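Local coordinates for protein myosin regulatory light chain (Placopecten magellanicus, PDB 3PN7) that serves as a regulatory light chain of molluscan muscle myosin, probably helping to make its activity calcium-dependent, and holds a magnesium ion in an EF-hand, at residues L45-M48 against F49-L52; T55-D58 against K59-T62; L61-M64 against L65-A68; D83-S86 against G87-S90. One frame throughout, in Å; residues are numbered along the deposited sequence.

Contact 1: residues L45-M48 against F49-L52; sequences LKEM and FSSL
M48 and L52, one helical turn apart, cross obliquely at their ends, where M48 CE presses against L52 CD2 at 3.3 Å, tighter than usual for two carbons. M48 reaches this position with CG anti to its backbone N (chi1 -170°) and further bends at chi2 and chi3, which carry CE toward L52. L52 itself is turned to a nearly eclipsed chi2 (-6°), and the pair looks strained. F49 and L45 meet more loosely. F49 CE2 stands 4.2 Å from L45 CG, while F49 CD2 lies 3.4 Å from L45 O.

All of this belongs to helix 42-52, the exiting helix of the first EF-hand, which begins within the metal loop that ends at D44. M48 leans on M31 and I32 of the entering helix, and F49 on L61 and M64. Apolar side chains of another protein chain also pack on L45, M48 and L52.

The serines lie on a more exposed side and turn their hydroxyls back onto the backbone. E47 O is gripped twice by S51, by OG at 3.0 Å and by N at 3.2 Å, the two donors arriving from opposite faces of the carbonyl plane. S50 OG sits 3.1 Å from both K46 O and E47 O, and either could take its proton. K46 extends away from this turn, carrying its ammonium to a salt bridge with D58.

Contact 2: residues T55-D58 against K59-T62; sequences TPDD and KELT
P56 and L61 make the packed side of this turn: their side chains cross at about a right angle, with P56 CB 3.9 Å from L61 CD2. L61 N donates to D57 O, and the leucine continues inward onto I42 and K46, while F49 touches the proline. Here the loop leads into helix 58-66, the entering helix of the second EF-hand of the pair, and D57 is its N-cap. D57 OD2 accepts from K59 N at 3.0 Å, the N-H coming in from above the carboxylate plane; a chi1 of 78°, with CG between backbone N and carbonyl carbon, swings the carboxylate over the start of the helix.

The outer side is looser and charged. D57 OD1 and E60 OE1 stand 3.2 Å apart with their carboxylate planes turned by 52°, a pairing that may raise the proton affinity of one of them. D58 sends its own carboxylate to K46. T62 OG1 takes a bond from K59 NZ at 3.3 Å, and its proton may go to K59 O or to D58 O, whose position is less sure. An alanine at T62 removes that hydroxyl and would probably leave the K59 ammonium without this partner and freer to swing into solvent.

Contact 3: residues L61-M64 against L65-A68; sequences LTAM and LKEA
L61 O accepts a bond from L65 N at 3.1 Å, a regular helical link near the end of helix 58-66, the entering helix of the second EF-hand. L65 CG packs close to the same oxygen, at 3.3 Å. Beyond it the leucine reaches L45 of helix 42-52 and L72. T62 comes next, with K66 running alongside and pointing the same way; a bend at chi4 (97°) turns the ammonium back to T62 OG1 in a weak bond of 3.3 Å. K66 N also donates to T62 O, an oxygen whose place is less certain. At A63 the methyl meets that same lysine end, CB to NZ 3.5 Å, while A63 O draws only weak bonds from K66 N and E67 N.

With M64 the pattern tightens to three-residue steps. E67 N donates to M64 O at 3.2 Å from well above the carbonyl plane, and A68 N donates to L65 O. M64 O and E67 OE1 each bond to an aromatic side chain of another protein chain, which lies against this end of the helix. The E67 side chain extends back beside M64, its CB 3.4 Å from M64 O.

Contact 4: residues D83-S86 against G87-S90; sequences DKLS and GTDS
L85 and T88 close a type I beta turn where helix 74-85 gives way to the loop before helix 91-99, a local contact at the surface and away from the metal site. One oxygen does the joining. L85 O receives T88 N at 2.9 Å with a nearly straight N-H (163°), the donor standing 45° above the carbonyl plane. The same oxygen takes T88 OG1 at 2.7 Å, this time in the carbonyl plane and on a lone pair. A chi1 of 63° sets OG1 between its own backbone N and carbonyl carbon, which brings the hydroxyl to that lone pair, and leaves CG2 3.6 Å from L85 O. Replacing T88 with a valine would probably cost L85 O its in-plane donor and let the turn rest on the backbone bond alone.

S86 and G87 form the corners. S86 OG reaches back to D83 O in a weak bond of 3.4 Å, and S86 O is held by R16. Another protein chain packs against this stretch: an aromatic residue on it rests on L85, and a basic one bonds to G87 O. Past T88 the backbone is extended as far as S90, the N-cap of helix 91-99, whose OG bonds to T93. A helix end, a turn and a short extended run of this kind are what connects the two lobes of a calmodulin-like light chain.

How the contacts relate
Contacts 1, 2 and 3 belong to one pair of neighbouring helices. Helix 42-52 lies against helix 58-66 through L45 CD2 and L65 CD2 at 3.5 Å and F49 CE2 and M64 SD at 3.8 Å, and the K46 to D58 salt bridge ties contact 1 to contact 2. Contacts 2 and 3 share L61 and T62, and K59 and, more weakly, K66 both reach the T62 hydroxyl. The magnesium ion is near but not touched: the side chain of E47 is about 9 Å from it and that of L65 about 10 Å. Contact 4 stands apart, its nearest atoms about 6 Å from contact 3 and about 14 Å from contacts 1 and 2.

Contact 1: residues L45-M48 against F49-L52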
ATOM      1  N   LEU B  45       5.748 -26.144 -33.678  1.00 36.47           N
ATOM      2  CA  LEU B  45       5.643 -26.444 -32.260  1.00 35.20           C
ATOM      3  C   LEU B  45       6.620 -27.552 -31.884  1.00 37.11           C
ATOM      4  O   LEU B  45       7.385 -27.410 -30.920  1.00 34.86           O
ATOM      5  CB  LEU B  45       4.207 -26.864 -31.934  1.00 39.18           C
ATOM      6  CG  LEU B  45       3.460 -26.287 -30.733  1.00 37.11           C
ATOM      7  CD1 LEU B  45       3.702 -24.819 -30.563  1.00 29.06           C
ATOM      8  CD2 LEU B  45       1.982 -26.580 -30.896  1.00 33.88           C
ATOM      9  N   LYS B  46       6.593 -28.654 -32.638  1.00 34.17           N
ATOM     10  CA  LYS B  46       7.544 -29.752 -32.427  1.00 36.80           C
ATOM     11  C   LYS B  46       8.979 -29.240 -32.475  1.00 37.14           C
ATOM     12  O   LYS B  46       9.802 -29.554 -31.608  1.00 37.42           O
ATOM     13  CB  LYS B  46       7.396 -30.827 -33.510  1.00 40.93           C
ATOM     14  CG  LYS B  46       6.134 -31.654 -33.461  1.00 45.55           C
ATOM     15  CD  LYS B  46       6.322 -32.939 -34.269  1.00 50.94           C
ATOM     16  CE  LYS B  46       5.130 -33.864 -34.155  1.00 53.32           C
ATOM     17  NZ  LYS B  46       5.476 -35.258 -34.566  1.00 62.61           N
ATOM     18  N   GLU B  47       9.273 -28.457 -33.511  1.00 36.75           N
ATOM     19  CA  GLU B  47      10.584 -27.842 -33.661  1.00 39.18           C
ATOM     20  C   GLU B  47      10.957 -27.006 -32.439  1.00 40.84           C
ATOM     21  O   GLU B  47      12.037 -27.177 -31.867  1.00 41.74           O
ATOM     22  CB  GLU B  47      10.638 -26.977 -34.923  1.00 39.24           C
ATOM     23  CG  GLU B  47      12.041 -26.800 -35.428  1.00 53.53           C
ATOM     24  CD  GLU B  47      12.762 -28.147 -35.558  1.00 58.41           C
ATOM     25  OE1 GLU B  47      12.167 -29.087 -36.129  1.00 50.42           O
ATOM     26  OE2 GLU B  47      13.909 -28.271 -35.067  1.00 61.31           O
ATOM     27  N   MET B  48      10.068 -26.097 -32.041  1.00 37.31           N
ATOM     28  CA  MET B  48      10.339 -25.266 -30.877  1.00 31.09           C
ATOM     29  C   MET B  48      10.579 -26.107 -29.624  1.00 33.71           C
ATOM     30  O   MET B  48      11.562 -25.893 -28.914  1.00 32.75           O
ATOM     31  CB  MET B  48       9.226 -24.252 -30.637  1.00 33.07           C
ATOM     32  CG  MET B  48       9.590 -23.201 -29.582  1.00 35.72           C
ATOM     33  SD  MET B  48      10.850 -22.030 -30.159  1.00 39.87           S
ATOM     34  CE  MET B  48      12.191 -22.369 -29.036  1.00 31.06           C
ATOM     35  N   PHE B  49       9.702 -27.068 -29.350  1.00 32.46           N
ATOM     36  CA  PHE B  49       9.860 -27.883 -28.136  1.00 35.80           C
ATOM     37  C   PHE B  49      11.177 -28.673 -28.114  1.00 41.60           C
ATOM     38  O   PHE B  49      11.873 -28.686 -27.094  1.00 39.07           O
ATOM     39  CB  PHE B  49       8.660 -28.817 -27.890  1.00 36.60           C
ATOM     40  CG  PHE B  49       7.512 -28.170 -27.121  1.00 38.71           C
ATOM     41  CD1 PHE B  49       7.640 -27.867 -25.772  1.00 40.19           C
ATOM     42  CD2 PHE B  49       6.310 -27.878 -27.753  1.00 33.30           C
ATOM     43  CE1 PHE B  49       6.587 -27.287 -25.065  1.00 38.15           C
ATOM     44  CE2 PHE B  49       5.262 -27.302 -27.061  1.00 31.56           C
ATOM     45  CZ  PHE B  49       5.400 -27.003 -25.715  1.00 35.18           C
ATOM     46  N   SER B  50      11.522 -29.324 -29.225  1.00 37.76           N
ATOM     47  CA  SER B  50      12.780 -30.091 -29.277  1.00 46.62           C
ATOM     48  C   SER B  50      14.015 -29.224 -29.054  1.00 41.03           C
ATOM     49  O   SER B  50      15.014 -29.694 -28.507  1.00 43.02           O
ATOM     50  CB  SER B  50      12.913 -30.942 -30.557  1.00 39.19           C
ATOM     51  OG  SER B  50      12.867 -30.169 -31.743  1.00 41.91           O
ATOM     52  N   SER B  51      13.939 -27.954 -29.445  1.00 39.61           N
ATOM     53  CA  SER B  51      15.050 -27.036 -29.212  1.00 39.95           C
ATOM     54  C   SER B  51      15.220 -26.704 -27.735  1.00 43.59           C
ATOM     55  O   SER B  51      16.268 -26.205 -27.332  1.00 42.80           O
ATOM     56  CB  SER B  51      14.865 -25.745 -30.010  1.00 42.43           C
ATOM     57  OG  SER B  51      14.807 -26.011 -31.398  1.00 48.36           O
ATOM     58  N   LEU B  52      14.194 -26.982 -26.932  1.00 40.50           N
ATOM     59  CA  LEU B  52      14.191 -26.599 -25.509  1.00 43.47           C
ATOM     60  C   LEU B  52      14.353 -27.779 -24.548  1.00 43.95           C
ATOM     61  O   LEU B  52      14.649 -27.589 -23.371  1.00 45.43           O
ATOM     62  CB  LEU B  52      12.893 -25.875 -25.152  1.00 38.04           C
ATOM     63  CG  LEU B  52      12.798 -24.352 -25.182  1.00 42.29           C
ATOM     64  CD1 LEU B  52      14.137 -23.699 -25.446  1.00 44.55           C
ATOM     65  CD2 LEU B  52      11.744 -23.897 -26.171  1.00 37.00           C
TER

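Contact 2: residues T55-D58 against K59-T62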
ATOM      1  N   THR B  55      10.193 -33.211 -26.119  1.00 52.54           N
ATOM      2  CA  THR B  55       9.139 -32.836 -27.043  1.00 52.88           C
ATOM      3  C   THR B  55       7.845 -33.571 -26.692  1.00 56.01           C
ATOM      4  O   THR B  55       7.798 -34.802 -26.714  1.00 53.11           O
ATOM      5  CB  THR B  55       9.534 -33.115 -28.505  1.00 49.93           C
ATOM      6  OG1 THR B  55       9.160 -34.448 -28.865  1.00 65.72           O
ATOM      7  CG2 THR B  55      11.015 -32.973 -28.688  1.00 50.67           C
ATOM      8  N   PRO B  56       6.790 -32.818 -26.346  1.00 54.39           N
ATOM      9  CA  PRO B  56       5.485 -33.437 -26.070  1.00 60.88           C
ATOM     10  C   PRO B  56       5.001 -34.281 -27.258  1.00 60.67           C
ATOM     11  O   PRO B  56       5.396 -34.031 -28.404  1.00 57.66           O
ATOM     12  CB  PRO B  56       4.555 -32.229 -25.858  1.00 57.49           C
ATOM     13  CG  PRO B  56       5.454 -31.115 -25.450  1.00 55.62           C
ATOM     14  CD  PRO B  56       6.756 -31.352 -26.192  1.00 52.75           C
ATOM     15  N   ASP B  57       4.154 -35.269 -26.990  1.00 59.89           N
ATOM     16  CA  ASP B  57       3.666 -36.141 -28.056  1.00 61.78           C
ATOM     17  C   ASP B  57       2.566 -35.471 -28.880  1.00 58.28           C
ATOM     18  O   ASP B  57       1.838 -34.612 -28.379  1.00 58.26           O
ATOM     19  CB  ASP B  57       3.197 -37.496 -27.498  1.00 69.49           C
ATOM     20  CG  ASP B  57       1.826 -37.424 -26.847  1.00 67.50           C
ATOM     21  OD1 ASP B  57       1.762 -37.241 -25.612  1.00 69.38           O
ATOM     22  OD2 ASP B  57       0.811 -37.564 -27.573  1.00 72.27           O
ATOM     23  N   ASP B  58       2.447 -35.880 -30.140  1.00 55.40           N
ATOM     24  CA  ASP B  58       1.540 -35.242 -31.096  1.00 57.59           C
ATOM     25  C   ASP B  58       0.159 -34.898 -30.559  1.00 53.74           C
ATOM     26  O   ASP B  58      -0.470 -33.951 -31.024  1.00 53.03           O
ATOM     27  CB  ASP B  58       1.380 -36.121 -32.329  1.00 55.30           C
ATOM     28  CG  ASP B  58       2.690 -36.423 -32.981  1.00 67.00           C
ATOM     29  OD1 ASP B  58       3.367 -37.377 -32.535  1.00 71.18           O
ATOM     30  OD2 ASP B  58       3.046 -35.699 -33.932  1.00 65.72           O
ATOM     31  N   LYS B  59      -0.336 -35.676 -29.610  1.00 51.55           N
ATOM     32  CA  LYS B  59      -1.678 -35.417 -29.125  1.00 57.23           C
ATOM     33  C   LYS B  59      -1.713 -34.222 -28.177  1.00 51.88           C
ATOM     34  O   LYS B  59      -2.714 -33.510 -28.113  1.00 52.43           O
ATOM     35  CB  LYS B  59      -2.299 -36.668 -28.504  1.00 64.01           C
ATOM     36  CG  LYS B  59      -3.470 -37.199 -29.321  1.00 67.52           C
ATOM     37  CD  LYS B  59      -3.156 -37.176 -30.822  1.00 66.78           C
ATOM     38  CE  LYS B  59      -4.431 -37.104 -31.652  1.00 62.60           C
ATOM     39  NZ  LYS B  59      -5.264 -35.913 -31.281  1.00 59.49           N
ATOM     40  N   GLU B  60      -0.623 -33.995 -27.451  1.00 51.15           N
ATOM     41  CA  GLU B  60      -0.515 -32.780 -26.654  1.00 49.67           C
ATOM     42  C   GLU B  60      -0.425 -31.584 -27.598  1.00 44.61           C
ATOM     43  O   GLU B  60      -1.118 -30.590 -27.409  1.00 38.89           O
ATOM     44  CB  GLU B  60       0.695 -32.824 -25.721  1.00 54.83           C
ATOM     45  CG  GLU B  60       0.610 -33.884 -24.624  1.00 64.37           C
ATOM     46  CD  GLU B  60       1.829 -33.888 -23.693  1.00 73.51           C
ATOM     47  OE1 GLU B  60       2.653 -34.830 -23.790  1.00 66.68           O
ATOM     48  OE2 GLU B  60       1.956 -32.955 -22.859  1.00 71.18           O
ATOM     49  N   LEU B  61       0.403 -31.702 -28.636  1.00 48.12           N
ATOM     50  CA  LEU B  61       0.610 -30.603 -29.586  1.00 43.57           C
ATOM     51  C   LEU B  61      -0.663 -30.242 -30.340  1.00 43.97           C
ATOM     52  O   LEU B  61      -1.003 -29.065 -30.476  1.00 39.46           O
ATOM     53  CB  LEU B  61       1.708 -30.953 -30.581  1.00 38.97           C
ATOM     54  CG  LEU B  61       3.041 -31.282 -29.918  1.00 46.49           C
ATOM     55  CD1 LEU B  61       4.089 -31.538 -30.968  1.00 47.13           C
ATOM     56  CD2 LEU B  61       3.479 -30.156 -28.989  1.00 45.17           C
ATOM     57  N   THR B  62      -1.348 -31.265 -30.840  1.00 40.42           N
ATOM     58  CA  THR B  62      -2.593 -31.076 -31.549  1.00 42.89           C
ATOM     59  C   THR B  62      -3.571 -30.370 -30.642  1.00 36.45           C
ATOM     60  O   THR B  62      -4.224 -29.419 -31.059  1.00 40.32           O
ATOM     61  CB  THR B  62      -3.213 -32.422 -31.988  1.00 48.00           C
ATOM     62  OG1 THR B  62      -3.332 -33.274 -30.844  1.00 57.85           O
ATOM     63  CG2 THR B  62      -2.334 -33.108 -33.002  1.00 39.50           C
TER

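Contact 3: residues L61-M64 against L65-A68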
ATOM      1  N   LEU B  61       0.403 -31.702 -28.636  1.00 48.12           N
ATOM      2  CA  LEU B  61       0.610 -30.603 -29.586  1.00 43.57           C
ATOM      3  C   LEU B  61      -0.663 -30.242 -30.340  1.00 43.97           C
ATOM      4  O   LEU B  61      -1.003 -29.065 -30.476  1.00 39.46           O
ATOM      5  CB  LEU B  61       1.708 -30.953 -30.581  1.00 38.97           C
ATOM      6  CG  LEU B  61       3.041 -31.282 -29.918  1.00 46.49           C
ATOM      7  CD1 LEU B  61       4.089 -31.538 -30.968  1.00 47.13           C
ATOM      8  CD2 LEU B  61       3.479 -30.156 -28.989  1.00 45.17           C
ATOM      9  N   THR B  62      -1.348 -31.265 -30.840  1.00 40.42           N
ATOM     10  CA  THR B  62      -2.593 -31.076 -31.549  1.00 42.89           C
ATOM     11  C   THR B  62      -3.571 -30.370 -30.642  1.00 36.45           C
ATOM     12  O   THR B  62      -4.224 -29.419 -31.059  1.00 40.32           O
ATOM     13  CB  THR B  62      -3.213 -32.422 -31.988  1.00 48.00           C
ATOM     14  OG1 THR B  62      -3.332 -33.274 -30.844  1.00 57.85           O
ATOM     15  CG2 THR B  62      -2.334 -33.108 -33.002  1.00 39.50           C
ATOM     16  N   ALA B  63      -3.674 -30.840 -29.403  1.00 37.37           N
ATOM     17  CA  ALA B  63      -4.581 -30.231 -28.435  1.00 40.30           C
ATOM     18  C   ALA B  63      -4.231 -28.763 -28.147  1.00 39.86           C
ATOM     19  O   ALA B  63      -5.133 -27.938 -28.013  1.00 39.66           O
ATOM     20  CB  ALA B  63      -4.650 -31.052 -27.141  1.00 34.78           C
ATOM     21  N   MET B  64      -2.941 -28.431 -28.071  1.00 35.59           N
ATOM     22  CA  MET B  64      -2.537 -27.026 -27.896  1.00 35.26           C
ATOM     23  C   MET B  64      -3.073 -26.176 -29.030  1.00 35.19           C
ATOM     24  O   MET B  64      -3.616 -25.091 -28.809  1.00 38.09           O
ATOM     25  CB  MET B  64      -1.016 -26.864 -27.831  1.00 35.40           C
ATOM     26  CG  MET B  64      -0.360 -27.372 -26.553  1.00 31.97           C
ATOM     27  SD  MET B  64       1.455 -27.166 -26.555  1.00 30.85           S
ATOM     28  CE  MET B  64       1.633 -25.378 -26.491  1.00 32.90           C
ATOM     29  N   LEU B  65      -2.919 -26.681 -30.247  1.00 37.11           N
ATOM     30  CA  LEU B  65      -3.358 -25.984 -31.457  1.00 39.06           C
ATOM     31  C   LEU B  65      -4.885 -25.838 -31.543  1.00 37.79           C
ATOM     32  O   LEU B  65      -5.399 -24.847 -32.070  1.00 38.59           O
ATOM     33  CB  LEU B  65      -2.818 -26.702 -32.703  1.00 33.46           C
ATOM     34  CG  LEU B  65      -1.292 -26.720 -32.841  1.00 39.47           C
ATOM     35  CD1 LEU B  65      -0.888 -27.343 -34.174  1.00 38.00           C
ATOM     36  CD2 LEU B  65      -0.711 -25.310 -32.721  1.00 32.39           C
ATOM     37  N   LYS B  66      -5.603 -26.826 -31.018  1.00 38.17           N
ATOM     38  CA  LYS B  66      -7.060 -26.799 -31.022  1.00 39.53           C
ATOM     39  C   LYS B  66      -7.639 -25.719 -30.101  1.00 45.19           C
ATOM     40  O   LYS B  66      -8.846 -25.434 -30.174  1.00 42.92           O
ATOM     41  CB  LYS B  66      -7.623 -28.161 -30.604  1.00 43.01           C
ATOM     42  CG  LYS B  66      -6.987 -29.358 -31.296  1.00 51.40           C
ATOM     43  CD  LYS B  66      -7.777 -30.651 -30.995  1.00 62.19           C
ATOM     44  CE  LYS B  66      -6.942 -31.925 -31.179  1.00 54.03           C
ATOM     45  NZ  LYS B  66      -6.367 -32.451 -29.891  1.00 53.07           N
ATOM     46  N   GLU B  67      -6.805 -25.141 -29.226  1.00 39.78           N
ATOM     47  CA  GLU B  67      -7.267 -24.061 -28.341  1.00 45.51           C
ATOM     48  C   GLU B  67      -7.541 -22.829 -29.175  1.00 44.48           C
ATOM     49  O   GLU B  67      -8.190 -21.884 -28.721  1.00 43.32           O
ATOM     50  CB  GLU B  67      -6.260 -23.734 -27.217  1.00 38.57           C
ATOM     51  CG  GLU B  67      -6.144 -24.813 -26.139  1.00 42.16           C
ATOM     52  CD  GLU B  67      -5.080 -24.499 -25.085  1.00 40.19           C
ATOM     53  OE1 GLU B  67      -5.071 -23.370 -24.553  1.00 37.63           O
ATOM     54  OE2 GLU B  67      -4.253 -25.386 -24.788  1.00 43.72           O
ATOM     55  N   ALA B  68      -7.030 -22.843 -30.401  1.00 41.23           N
ATOM     56  CA  ALA B  68      -7.287 -21.761 -31.337  1.00 46.43           C
ATOM     57  C   ALA B  68      -8.362 -22.232 -32.316  1.00 48.41           C
ATOM     58  O   ALA B  68      -8.222 -23.292 -32.926  1.00 48.01           O
ATOM     59  CB  ALA B  68      -6.011 -21.377 -32.065  1.00 46.94           C
TER

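Contact 4: residues D83-S86 against G87-S90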
ATOM      1  N   ASP B  83      -5.845 -12.380 -22.708  1.00 29.75           N
ATOM      2  CA  ASP B  83      -6.553 -12.295 -21.438  1.00 34.47           C
ATOM      3  C   ASP B  83      -5.693 -12.832 -20.291  1.00 34.40           C
ATOM      4  O   ASP B  83      -5.680 -12.274 -19.190  1.00 32.77           O
ATOM      5  CB  ASP B  83      -7.904 -13.026 -21.507  1.00 29.31           C
ATOM      6  CG  ASP B  83      -8.871 -12.383 -22.498  1.00 30.14           C
ATOM      7  OD1 ASP B  83      -9.183 -11.183 -22.350  1.00 35.67           O
ATOM      8  OD2 ASP B  83      -9.303 -13.065 -23.448  1.00 30.11           O
ATOM      9  N   LYS B  84      -4.952 -13.902 -20.548  1.00 26.96           N
ATOM     10  CA  LYS B  84      -4.176 -14.508 -19.474  1.00 32.44           C
ATOM     11  C   LYS B  84      -2.914 -13.701 -19.134  1.00 31.62           C
ATOM     12  O   LYS B  84      -2.406 -13.796 -18.034  1.00 33.67           O
ATOM     13  CB  LYS B  84      -3.819 -15.954 -19.803  1.00 32.40           C
ATOM     14  CG  LYS B  84      -4.938 -16.954 -19.551  1.00 34.47           C
ATOM     15  CD  LYS B  84      -4.612 -18.246 -20.292  1.00 36.64           C
ATOM     16  CE  LYS B  84      -5.552 -19.366 -19.931  1.00 36.27           C
ATOM     17  NZ  LYS B  84      -6.917 -19.134 -20.479  1.00 42.44           N
ATOM     18  N   LEU B  85      -2.424 -12.909 -20.078  1.00 27.80           N
ATOM     19  CA  LEU B  85      -1.225 -12.105 -19.846  1.00 32.32           C
ATOM     20  C   LEU B  85      -1.519 -10.646 -19.541  1.00 36.21           C
ATOM     21  O   LEU B  85      -0.634  -9.939 -19.072  1.00 33.76           O
ATOM     22  CB  LEU B  85      -0.272 -12.154 -21.044  1.00 27.53           C
ATOM     23  CG  LEU B  85       0.438 -13.464 -21.403  1.00 31.09           C
ATOM     24  CD1 LEU B  85       1.403 -13.237 -22.545  1.00 31.16           C
ATOM     25  CD2 LEU B  85       1.167 -14.037 -20.212  1.00 29.28           C
ATOM     26  N   SER B  86      -2.748 -10.200 -19.801  1.00 33.64           N
ATOM     27  CA  SER B  86      -3.035  -8.768 -19.831  1.00 43.89           C
ATOM     28  C   SER B  86      -2.534  -7.999 -18.602  1.00 48.46           C
ATOM     29  O   SER B  86      -1.829  -6.991 -18.745  1.00 58.19           O
ATOM     30  CB  SER B  86      -4.520  -8.484 -20.104  1.00 45.47           C
ATOM     31  OG  SER B  86      -5.344  -8.943 -19.049  1.00 53.54           O
ATOM     32  N   GLY B  87      -2.865  -8.459 -17.401  1.00 41.97           N
ATOM     33  CA  GLY B  87      -2.419  -7.726 -16.222  1.00 36.99           C
ATOM     34  C   GLY B  87      -1.060  -8.120 -15.655  1.00 38.36           C
ATOM     35  O   GLY B  87      -0.761  -7.805 -14.504  1.00 38.48           O
ATOM     36  N   THR B  88      -0.231  -8.817 -16.426  1.00 30.76           N
ATOM     37  CA  THR B  88       1.060  -9.252 -15.882  1.00 34.09           C
ATOM     38  C   THR B  88       2.145  -8.199 -16.039  1.00 34.83           C
ATOM     39  O   THR B  88       2.129  -7.397 -16.971  1.00 31.85           O
ATOM     40  CB  THR B  88       1.551 -10.578 -16.467  1.00 35.65           C
ATOM     41  OG1 THR B  88       1.773 -10.442 -17.880  1.00 33.88           O
ATOM     42  CG2 THR B  88       0.543 -11.691 -16.186  1.00 32.56           C
ATOM     43  N   ASP B  89       3.093  -8.213 -15.112  1.00 31.47           N
ATOM     44  CA  ASP B  89       4.122  -7.195 -15.083  1.00 32.76           C
ATOM     45  C   ASP B  89       5.474  -7.856 -15.143  1.00 33.69           C
ATOM     46  O   ASP B  89       5.594  -9.058 -14.916  1.00 33.88           O
ATOM     47  CB  ASP B  89       3.998  -6.339 -13.816  1.00 31.57           C
ATOM     48  CG  ASP B  89       2.697  -5.573 -13.762  1.00 30.66           C
ATOM     49  OD1 ASP B  89       2.583  -4.579 -14.511  1.00 38.04           O
ATOM     50  OD2 ASP B  89       1.784  -5.961 -12.985  1.00 30.19           O
ATOM     51  N   SER B  90       6.495  -7.066 -15.451  1.00 35.99           N
ATOM     52  CA  SER B  90       7.854  -7.597 -15.529  1.00 39.50           C
ATOM     53  C   SER B  90       8.343  -8.062 -14.155  1.00 38.04           C
ATOM     54  O   SER B  90       7.856  -7.603 -13.105  1.00 36.75           O
ATOM     55  CB  SER B  90       8.817  -6.545 -16.102  1.00 31.98           C
ATOM     56  OG  SER B  90       9.035  -5.517 -15.165  1.00 34.12           O
TER